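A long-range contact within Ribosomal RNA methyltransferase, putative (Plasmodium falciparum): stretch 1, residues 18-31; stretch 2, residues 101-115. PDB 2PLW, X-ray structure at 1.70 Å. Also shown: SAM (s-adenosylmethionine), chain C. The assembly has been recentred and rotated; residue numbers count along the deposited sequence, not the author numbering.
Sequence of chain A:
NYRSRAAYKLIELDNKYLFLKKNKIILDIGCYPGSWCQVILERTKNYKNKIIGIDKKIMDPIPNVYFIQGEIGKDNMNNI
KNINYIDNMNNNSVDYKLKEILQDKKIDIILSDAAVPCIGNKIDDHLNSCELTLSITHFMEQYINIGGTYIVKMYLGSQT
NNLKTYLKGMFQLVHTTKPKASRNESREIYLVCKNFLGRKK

Stretch 1 18-31: LFLKKNKIILDIGC
Stretch 2, residues 101-115: ILQDKKIDIILSDAA

The strand through Ile 25 to Ile 29 and the strand ending at Ser 112 run parallel; their axes approach to 4.6 Å, 13° between directions. The stretches bury 935 Å² between them. Leu 102, Ile 107, Ile 109, Ile 110 and Leu 111 are all m, t. Leu 102 ends a helix and opens a type II' turn to Lys 105. Leu 102 CD2 lies 3.7 Å from Ile 25 CG2. Ile 107 CG2 lies 3.8 Å from Leu 27 CB.

At Asp 108 the chain turns a corner (phi/psi -78/-33). Asp 108 has chi1 m, and its carboxylate supplies an acceptor: Asp 108 OD2 takes Ile 25 N (2.8 Å, 179°). One water bridges Asp 108 OD1 (3.0 Å) and Lys 24 NZ (2.9 Å).

Extended pairing follows, Ile 26 opposite Ile 109 and Ile 29 opposite Ser 112. Ile 109 N donates to Ile 25 O (3.1 Å); Leu 27 N donates to Ile 109 O (2.8 Å). Buried apolar side chains cover both faces. Ile 109 CD1 packs 3.7 Å from Ile 26 CG1, and Leu 111 CD2 meets Phe 19 CE1 at 3.8 Å. On the other face, Ile 110 CG2 sits 3.8 Å from Ile 29 CD1. Leu 111 N donates to Leu 27 O (2.8 Å); Leu 111 O accepts from Ile 29 N (2.7 Å).

Asp 113 N reaches Ile 29 O (3.1 Å); Asp 113 OD2 accepts from SAM N (2.8 Å). Gly 30 has positive phi; a CB would clash with Ala 114 CA and SAM O4'.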

ATOM      1  N   LEU A  18       7.437  -9.632   8.602  1.00 24.36           N
ATOM      2  CA  LEU A  18       8.816  -9.617   8.070  1.00 25.18           C
ATOM      3  C   LEU A  18       8.940  -9.583   6.553  1.00 24.79           C
ATOM      4  O   LEU A  18       9.330 -10.582   5.922  1.00 25.45           O
ATOM      5  CB  LEU A  18       9.648 -10.803   8.609  1.00 26.25           C
ATOM      6  CG  LEU A  18      10.478 -10.748   9.907  1.00 28.99           C
ATOM      7  CD1 LEU A  18      11.569  -9.642   9.902  1.00 30.52           C
ATOM      8  CD2 LEU A  18       9.580 -10.661  11.125  1.00 31.27           C
ATOM      9  N   PHE A  19       8.620  -8.429   5.979  1.00 22.74           N
ATOM     10  CA  PHE A  19       8.564  -8.275   4.533  1.00 21.84           C
ATOM     11  C   PHE A  19       9.591  -7.268   4.041  1.00 21.54           C
ATOM     12  O   PHE A  19       9.945  -7.287   2.868  1.00 20.75           O
ATOM     13  CB  PHE A  19       7.138  -7.898   4.073  1.00 20.04           C
ATOM     14  CG  PHE A  19       6.501  -6.803   4.889  1.00 18.64           C
ATOM     15  CD1 PHE A  19       6.763  -5.462   4.588  1.00 17.72           C
ATOM     16  CD2 PHE A  19       5.642  -7.105   5.956  1.00 18.56           C
ATOM     17  CE1 PHE A  19       6.175  -4.437   5.329  1.00 17.44           C
ATOM     18  CE2 PHE A  19       5.062  -6.080   6.715  1.00 17.74           C
ATOM     19  CZ  PHE A  19       5.324  -4.744   6.386  1.00 16.25           C
ATOM     20  N   LEU A  20      10.082  -6.395   4.928  1.00 21.68           N
ATOM     21  CA  LEU A  20      11.063  -5.392   4.521  1.00 22.36           C
ATOM     22  C   LEU A  20      12.454  -5.998   4.463  1.00 24.30           C
ATOM     23  O   LEU A  20      13.085  -6.245   5.493  1.00 25.50           O
ATOM     24  CB  LEU A  20      11.049  -4.169   5.431  1.00 22.27           C
ATOM     25  CG  LEU A  20       9.748  -3.351   5.431  1.00 19.64           C
ATOM     26  CD1 LEU A  20       9.751  -2.325   6.584  1.00 18.22           C
ATOM     27  CD2 LEU A  20       9.529  -2.631   4.081  1.00 20.93           C
ATOM     28  N   LYS A  21      12.916  -6.222   3.239  1.00 24.69           N
ATOM     29  CA  LYS A  21      14.105  -7.030   2.980  1.00 25.70           C
ATOM     30  C   LYS A  21      14.984  -6.317   1.963  1.00 24.16           C
ATOM     31  O   LYS A  21      14.530  -5.394   1.277  1.00 23.62           O
ATOM     32  CB  LYS A  21      13.681  -8.398   2.438  1.00 25.48           C
ATOM     33  CG  LYS A  21      13.087  -9.338   3.492  1.00 28.18           C
ATOM     34  CD  LYS A  21      12.521 -10.645   2.922  1.00 28.60           C
ATOM     35  CE  LYS A  21      11.165 -10.423   2.223  1.00 31.36           C
ATOM     36  NZ  LYS A  21      10.250 -11.616   2.060  1.00 32.05           N
ATOM     37  N   LYS A  22      16.233  -6.765   1.856  1.00 22.96           N
ATOM     38  CA  LYS A  22      17.187  -6.182   0.922  1.00 22.98           C
ATOM     39  C   LYS A  22      16.787  -6.404  -0.541  1.00 21.18           C
ATOM     40  O   LYS A  22      16.105  -7.369  -0.858  1.00 22.14           O
ATOM     41  CB  LYS A  22      18.596  -6.745   1.182  1.00 22.79           C
ATOM     42  CG  LYS A  22      18.752  -8.218   0.871  1.00 24.65           C
ATOM     43  CD  LYS A  22      20.216  -8.652   1.025  1.00 25.62           C
ATOM     44  CE  LYS A  22      20.437 -10.087   0.560  1.00 29.74           C
ATOM     45  NZ  LYS A  22      19.727 -11.147   1.369  1.00 34.86           N
ATOM     46  N   ASN A  23      17.229  -5.503  -1.411  1.00 20.13           N
ATOM     47  CA  ASN A  23      17.061  -5.631  -2.863  1.00 19.50           C
ATOM     48  C   ASN A  23      15.593  -5.738  -3.280  1.00 18.03           C
ATOM     49  O   ASN A  23      15.235  -6.532  -4.157  1.00 17.76           O
ATOM     50  CB  ASN A  23      17.881  -6.815  -3.431  1.00 19.57           C
ATOM     51  CG  ASN A  23      18.078  -6.717  -4.944  1.00 21.22           C
ATOM     52  OD1 ASN A  23      17.907  -5.650  -5.530  1.00 20.13           O
ATOM     53  ND2 ASN A  23      18.423  -7.836  -5.577  1.00 21.03           N
ATOM     54  N   LYS A  24      14.755  -4.940  -2.629  1.00 17.49           N
ATOM     55  CA  LYS A  24      13.339  -4.871  -3.000  1.00 15.94           C
ATOM     56  C   LYS A  24      12.968  -3.469  -3.425  1.00 15.49           C
ATOM     57  O   LYS A  24      13.487  -2.482  -2.872  1.00 14.60           O
ATOM     58  CB  LYS A  24      12.431  -5.263  -1.834  1.00 17.63           C
ATOM     59  CG  LYS A  24      12.688  -6.681  -1.250  1.00 18.32           C
ATOM     60  CD  LYS A  24      12.239  -7.763  -2.217  1.00 22.31           C
ATOM     61  CE  LYS A  24      12.663  -9.156  -1.750  1.00 22.15           C
ATOM     62  NZ  LYS A  24      12.324 -10.170  -2.792  1.00 25.04           N
ATOM     63  N   ILE A  25      12.050  -3.400  -4.386  1.00 13.91           N
ATOM     64  CA  ILE A  25      11.439  -2.117  -4.727  1.00 13.65           C
ATOM     65  C   ILE A  25      10.153  -2.042  -3.888  1.00 12.35           C
ATOM     66  O   ILE A  25       9.326  -2.949  -3.921  1.00 12.79           O
ATOM     67  CB  ILE A  25      11.144  -2.016  -6.223  1.00 13.48           C
ATOM     68  CG1 ILE A  25      12.460  -2.061  -7.022  1.00 14.63           C
ATOM     69  CG2 ILE A  25      10.382  -0.732  -6.519  1.00 13.90           C
ATOM     70  CD1 ILE A  25      12.260  -1.914  -8.559  1.00 16.04           C
ATOM     71  N   ILE A  26       9.987  -0.940  -3.177  1.00 11.97           N
ATOM     72  CA  ILE A  26       8.897  -0.776  -2.197  1.00 12.22           C
ATOM     73  C   ILE A  26       8.086   0.488  -2.489  1.00 12.27           C
ATOM     74  O   ILE A  26       8.630   1.585  -2.631  1.00 11.91           O
ATOM     75  CB  ILE A  26       9.464  -0.706  -0.767  1.00 12.52           C
ATOM     76  CG1 ILE A  26      10.321  -1.942  -0.481  1.00 13.84           C
ATOM     77  CG2 ILE A  26       8.336  -0.658   0.277  1.00 14.31           C
ATOM     78  CD1 ILE A  26      11.367  -1.678   0.582  1.00 16.17           C
ATOM     79  N   LEU A  27       6.769   0.316  -2.577  1.00 11.96           N
ATOM     80  CA  LEU A  27       5.851   1.433  -2.800  1.00 12.62           C
ATOM     81  C   LEU A  27       4.947   1.617  -1.595  1.00 12.42           C
ATOM     82  O   LEU A  27       4.338   0.675  -1.118  1.00 12.57           O
ATOM     83  CB  LEU A  27       4.994   1.167  -4.037  1.00 11.72           C
ATOM     84  CG  LEU A  27       3.890   2.193  -4.335  1.00 12.48           C
ATOM     85  CD1 LEU A  27       4.465   3.556  -4.616  1.00 13.45           C
ATOM     86  CD2 LEU A  27       3.048   1.735  -5.514  1.00 13.99           C
ATOM     87  N   ASP A  28       4.824   2.866  -1.159  1.00 13.04           N
ATOM     88  CA  ASP A  28       4.088   3.224   0.034  1.00 13.38           C
ATOM     89  C   ASP A  28       2.969   4.146  -0.417  1.00 13.05           C
ATOM     90  O   ASP A  28       3.235   5.303  -0.765  1.00 11.98           O
ATOM     91  CB  ASP A  28       5.042   3.951   0.983  1.00 14.10           C
ATOM     92  CG  ASP A  28       4.369   4.448   2.240  1.00 17.22           C
ATOM     93  OD1 ASP A  28       3.374   3.849   2.675  1.00 21.01           O
ATOM     94  OD2 ASP A  28       4.840   5.479   2.788  1.00 20.89           O
ATOM     95  N   ILE A  29       1.749   3.619  -0.459  1.00 12.23           N
ATOM     96  CA  ILE A  29       0.607   4.378  -0.963  1.00 13.02           C
ATOM     97  C   ILE A  29      -0.068   5.082   0.203  1.00 13.61           C
ATOM     98  O   ILE A  29      -0.219   4.487   1.280  1.00 14.54           O
ATOM     99  CB  ILE A  29      -0.403   3.462  -1.675  1.00 13.22           C
ATOM    100  CG1 ILE A  29       0.285   2.752  -2.850  1.00 12.72           C
ATOM    101  CG2 ILE A  29      -1.647   4.295  -2.144  1.00 13.54           C
ATOM    102  CD1 ILE A  29      -0.631   1.795  -3.585  1.00 14.88           C
ATOM    103  N   GLY A  30      -0.449   6.341  -0.014  1.00 13.82           N
ATOM    104  CA  GLY A  30      -0.978   7.178   1.065  1.00 13.92           C
ATOM    105  C   GLY A  30       0.157   7.561   2.003  1.00 14.81           C
ATOM    106  O   GLY A  30       0.036   7.384   3.200  1.00 15.22           O
ATOM    107  N   CYS A  31       1.265   8.068   1.462  1.00 14.87           N
ATOM    108  CA  CYS A  31       2.507   8.170   2.244  1.00 15.38           C
ATOM    109  C   CYS A  31       2.589   9.412   3.129  1.00 16.19           C
ATOM    110  O   CYS A  31       3.474   9.469   3.989  1.00 16.38           O
ATOM    111  CB  CYS A  31       3.763   8.128   1.348  1.00 14.91           C
ATOM    112  SG  CYS A  31       3.827   9.429   0.114  1.00 15.84           S
ATOM    113  N   ILE A 101      10.977   5.732 -12.985  1.00 20.32           N
ATOM    114  CA  ILE A 101      11.686   5.162 -11.832  1.00 19.60           C
ATOM    115  C   ILE A 101      12.003   3.665 -12.026  1.00 20.12           C
ATOM    116  O   ILE A 101      13.137   3.220 -11.796  1.00 20.70           O
ATOM    117  CB  ILE A 101      10.890   5.410 -10.499  1.00 19.20           C
ATOM    118  CG1 ILE A 101      10.707   6.897 -10.193  1.00 18.74           C
ATOM    119  CG2 ILE A 101      11.594   4.776  -9.300  1.00 18.76           C
ATOM    120  CD1 ILE A 101       9.549   7.177  -9.220  1.00 19.11           C
ATOM    121  N   LEU A 102      11.000   2.906 -12.461  1.00 19.94           N
ATOM    122  CA  LEU A 102      11.078   1.449 -12.579  1.00 20.55           C
ATOM    123  C   LEU A 102      11.667   0.929 -13.888  1.00 21.65           C
ATOM    124  O   LEU A 102      12.177  -0.198 -13.917  1.00 21.22           O
ATOM    125  CB  LEU A 102       9.676   0.828 -12.435  1.00 20.74           C
ATOM    126  CG  LEU A 102       8.909   1.036 -11.126  1.00 20.21           C
ATOM    127  CD1 LEU A 102       7.500   0.548 -11.297  1.00 21.29           C
ATOM    128  CD2 LEU A 102       9.631   0.322  -9.982  1.00 21.89           C
ATOM    129  N   GLN A 103      11.527   1.711 -14.964  1.00 23.77           N
ATOM    130  CA  GLN A 103      11.789   1.233 -16.328  1.00 26.08           C
ATOM    131  C   GLN A 103      10.966  -0.024 -16.630  1.00 26.47           C
ATOM    132  O   GLN A 103       9.761   0.065 -16.842  1.00 27.11           O
ATOM    133  CB  GLN A 103      13.288   1.006 -16.572  1.00 26.37           C
ATOM    134  CG  GLN A 103      14.160   2.243 -16.388  1.00 31.14           C
ATOM    135  CD  GLN A 103      13.656   3.421 -17.194  1.00 37.38           C
ATOM    136  OE1 GLN A 103      13.401   3.305 -18.406  1.00 41.17           O
ATOM    137  NE2 GLN A 103      13.505   4.569 -16.532  1.00 38.61           N
ATOM    138  N   ASP A 104      11.610  -1.182 -16.635  1.00 26.26           N
ATOM    139  CA  ASP A 104      10.940  -2.437 -16.975  1.00 26.71           C
ATOM    140  C   ASP A 104      10.628  -3.315 -15.755  1.00 25.28           C
ATOM    141  O   ASP A 104      10.209  -4.483 -15.894  1.00 26.61           O
ATOM    142  CB  ASP A 104      11.778  -3.196 -18.006  1.00 27.13           C
ATOM    143  CG  ASP A 104      11.725  -2.548 -19.388  1.00 30.52           C
ATOM    144  OD1 ASP A 104      10.732  -1.842 -19.669  1.00 33.60           O
ATOM    145  OD2 ASP A 104      12.669  -2.747 -20.185  1.00 35.37           O
ATOM    146  N   LYS A 105      10.806  -2.751 -14.563  1.00 22.75           N
ATOM    147  CA  LYS A 105      10.680  -3.527 -13.340  1.00 20.76           C
ATOM    148  C   LYS A 105       9.302  -3.398 -12.713  1.00 19.39           C
ATOM    149  O   LYS A 105       8.623  -2.396 -12.873  1.00 19.03           O
ATOM    150  CB  LYS A 105      11.751  -3.117 -12.335  1.00 20.71           C
ATOM    151  CG  LYS A 105      13.166  -3.534 -12.731  1.00 21.38           C
ATOM    152  CD  LYS A 105      14.191  -3.093 -11.687  1.00 20.76           C
ATOM    153  CE  LYS A 105      14.403  -1.573 -11.750  1.00 19.99           C
ATOM    154  NZ  LYS A 105      15.147  -1.164 -12.990  1.00 22.95           N
ATOM    155  N   LYS A 106       8.899  -4.435 -12.003  1.00 17.55           N
ATOM    156  CA  LYS A 106       7.716  -4.354 -11.164  1.00 16.65           C
ATOM    157  C   LYS A 106       8.128  -4.169  -9.692  1.00 15.67           C
ATOM    158  O   LYS A 106       9.308  -4.058  -9.378  1.00 16.45           O
ATOM    159  CB  LYS A 106       6.777  -5.540 -11.408  1.00 17.23           C
ATOM    160  CG  LYS A 106       6.074  -5.442 -12.781  1.00 18.44           C
ATOM    161  CD  LYS A 106       4.910  -6.377 -12.864  1.00 20.51           C
ATOM    162  CE  LYS A 106       4.288  -6.376 -14.231  1.00 21.05           C
ATOM    163  NZ  LYS A 106       3.127  -7.252 -14.271  1.00 24.22           N
ATOM    164  N   ILE A 107       7.137  -4.042  -8.824  1.00 14.02           N
ATOM    165  CA  ILE A 107       7.327  -3.554  -7.483  1.00 13.46           C
ATOM    166  C   ILE A 107       7.184  -4.743  -6.532  1.00 12.41           C
ATOM    167  O   ILE A 107       6.208  -5.444  -6.596  1.00 12.58           O
ATOM    168  CB  ILE A 107       6.235  -2.483  -7.154  1.00 12.09           C
ATOM    169  CG1 ILE A 107       6.327  -1.316  -8.152  1.00 12.96           C
ATOM    170  CG2 ILE A 107       6.387  -1.954  -5.726  1.00 12.46           C
ATOM    171  CD1 ILE A 107       5.371  -0.220  -7.866  1.00 12.08           C
ATOM    172  N   ASP A 108       8.152  -4.960  -5.655  1.00 12.99           N
ATOM    173  CA  ASP A 108       8.126  -6.131  -4.783  1.00 12.41           C
ATOM    174  C   ASP A 108       7.202  -6.074  -3.574  1.00 12.84           C
ATOM    175  O   ASP A 108       6.693  -7.114  -3.125  1.00 13.19           O
ATOM    176  CB  ASP A 108       9.544  -6.435  -4.317  1.00 13.65           C
ATOM    177  CG  ASP A 108      10.475  -6.660  -5.469  1.00 15.06           C
ATOM    178  OD1 ASP A 108      10.330  -7.699  -6.126  1.00 20.57           O
ATOM    179  OD2 ASP A 108      11.305  -5.772  -5.766  1.00 15.08           O
ATOM    180  N   ILE A 109       7.035  -4.877  -3.023  1.00 11.65           N
ATOM    181  CA  ILE A 109       6.236  -4.675  -1.837  1.00 12.65           C
ATOM    182  C   ILE A 109       5.389  -3.446  -2.055  1.00 11.91           C
ATOM    183  O   ILE A 109       5.918  -2.353  -2.331  1.00 12.61           O
ATOM    184  CB  ILE A 109       7.116  -4.482  -0.568  1.00 12.68           C
ATOM    185  CG1 ILE A 109       8.083  -5.653  -0.400  1.00 13.18           C
ATOM    186  CG2 ILE A 109       6.234  -4.299   0.649  1.00 13.97           C
ATOM    187  CD1 ILE A 109       9.252  -5.361   0.593  1.00 14.96           C
ATOM    188  N   ILE A 110       4.080  -3.641  -1.999  1.00 11.21           N
ATOM    189  CA  ILE A 110       3.171  -2.514  -2.134  1.00 11.50           C
ATOM    190  C   ILE A 110       2.375  -2.409  -0.843  1.00 11.45           C
ATOM    191  O   ILE A 110       1.679  -3.340  -0.462  1.00 11.72           O
ATOM    192  CB  ILE A 110       2.260  -2.658  -3.365  1.00 12.16           C
ATOM    193  CG1 ILE A 110       3.093  -2.598  -4.652  1.00 12.70           C
ATOM    194  CG2 ILE A 110       1.206  -1.529  -3.389  1.00 12.44           C
ATOM    195  CD1 ILE A 110       2.240  -2.906  -5.926  1.00 12.13           C
ATOM    196  N   LEU A 111       2.516  -1.267  -0.193  1.00 11.43           N
ATOM    197  CA  LEU A 111       1.859  -0.981   1.081  1.00 12.61           C
ATOM    198  C   LEU A 111       0.863   0.156   0.877  1.00 12.43           C
ATOM    199  O   LEU A 111       1.134   1.110   0.147  1.00 13.60           O
ATOM    200  CB  LEU A 111       2.884  -0.538   2.134  1.00 13.28           C
ATOM    201  CG  LEU A 111       4.128  -1.427   2.315  1.00 13.06           C
ATOM    202  CD1 LEU A 111       5.186  -0.796   3.230  1.00 14.28           C
ATOM    203  CD2 LEU A 111       3.748  -2.814   2.840  1.00 12.41           C
ATOM    204  N   SER A 112      -0.278   0.058   1.538  1.00 12.74           N
ATOM    205  CA  SER A 112      -1.207   1.168   1.556  1.00 12.94           C
ATOM    206  C   SER A 112      -1.731   1.430   2.955  1.00 13.61           C
ATOM    207  O   SER A 112      -2.362   0.568   3.574  1.00 13.60           O
ATOM    208  CB  SER A 112      -2.373   0.937   0.594  1.00 14.19           C
ATOM    209  OG  SER A 112      -3.353   1.918   0.811  1.00 14.95           O
ATOM    210  N   ASP A 113      -1.460   2.640   3.424  1.00 13.87           N
ATOM    211  CA  ASP A 113      -2.059   3.168   4.646  1.00 15.33           C
ATOM    212  C   ASP A 113      -3.105   4.232   4.285  1.00 15.58           C
ATOM    213  O   ASP A 113      -3.495   5.040   5.141  1.00 15.91           O
ATOM    214  CB  ASP A 113      -0.963   3.784   5.533  1.00 15.61           C
ATOM    215  CG  ASP A 113      -1.420   4.012   6.968  1.00 16.72           C
ATOM    216  OD1 ASP A 113      -2.202   3.171   7.477  1.00 18.73           O
ATOM    217  OD2 ASP A 113      -0.972   5.021   7.576  1.00 20.39           O
ATOM    218  N   ALA A 114      -3.587   4.233   3.036  1.00 16.31           N
ATOM    219  CA  ALA A 114      -4.573   5.236   2.596  1.00 17.64           C
ATOM    220  C   ALA A 114      -5.940   4.999   3.248  1.00 18.07           C
ATOM    221  O   ALA A 114      -6.284   3.875   3.597  1.00 17.65           O
ATOM    222  CB  ALA A 114      -4.730   5.219   1.064  1.00 17.02           C
ATOM    223  N   ALA A 115      -6.704   6.076   3.405  1.00 20.43           N
ATOM    224  CA  ALA A 115      -8.076   5.984   3.904  1.00 22.17           C
ATOM    225  C   ALA A 115      -8.905   7.123   3.312  1.00 24.67           C
ATOM    226  O   ALA A 115      -8.363   8.152   2.925  1.00 25.17           O
ATOM    227  CB  ALA A 115      -8.102   6.016   5.442  1.00 22.57           C
TER
HETATM  228  N   SAM C 203       1.310   6.110   6.433  1.00 21.44           N
HETATM  229  CA  SAM C 203       1.427   7.606   6.490  1.00 21.54           C
HETATM  230  C   SAM C 203       2.616   8.048   7.344  1.00 21.26           C
HETATM  231  O   SAM C 203       3.136   7.232   8.107  1.00 21.25           O
HETATM  232  OXT SAM C 203       3.099   9.185   7.283  1.00 20.36           O
HETATM  233  CB  SAM C 203       0.117   8.198   7.027  1.00 21.36           C
HETATM  234  CG  SAM C 203      -0.963   8.025   5.959  1.00 23.28           C
HETATM  235  SD  SAM C 203      -2.455   9.006   6.211  1.00 28.18           S
HETATM  236  CE  SAM C 203      -3.120   8.113   7.625  1.00 27.41           C
HETATM  237  C5' SAM C 203      -3.528   8.437   4.866  1.00 22.22           C
HETATM  238  C4' SAM C 203      -3.150   9.110   3.546  1.00 17.87           C
HETATM  239  O4' SAM C 203      -3.858   8.448   2.494  1.00 18.07           O
HETATM  240  C3' SAM C 203      -3.504  10.614   3.436  1.00 18.91           C
HETATM  241  O3' SAM C 203      -2.339  11.409   3.386  1.00 18.51           O
HETATM  242  C2' SAM C 203      -4.310  10.716   2.132  1.00 17.51           C
HETATM  243  O2' SAM C 203      -4.039  11.844   1.307  1.00 17.29           O
HETATM  244  C1' SAM C 203      -3.951   9.412   1.442  1.00 15.81           C
HETATM  245  N9  SAM C 203      -4.896   8.941   0.428  1.00 18.72           N
HETATM  246  C8  SAM C 203      -6.250   8.706   0.549  1.00 18.33           C
HETATM  247  N7  SAM C 203      -6.711   8.238  -0.630  1.00 16.83           N
HETATM  248  C5  SAM C 203      -5.663   8.168  -1.491  1.00 17.67           C
HETATM  249  C6  SAM C 203      -5.540   7.757  -2.819  1.00 17.20           C
HETATM  250  N6  SAM C 203      -6.589   7.326  -3.505  1.00 16.52           N
HETATM  251  N1  SAM C 203      -4.317   7.790  -3.439  1.00 18.26           N
HETATM  252  C2  SAM C 203      -3.186   8.224  -2.770  1.00 18.01           C
HETATM  253  N3  SAM C 203      -3.298   8.618  -1.450  1.00 16.31           N
HETATM  254  C4  SAM C 203      -4.517   8.604  -0.837  1.00 17.56           C
HETATM  255  O   HOH W   1      12.354  -9.874  -5.724  1.00 35.92           O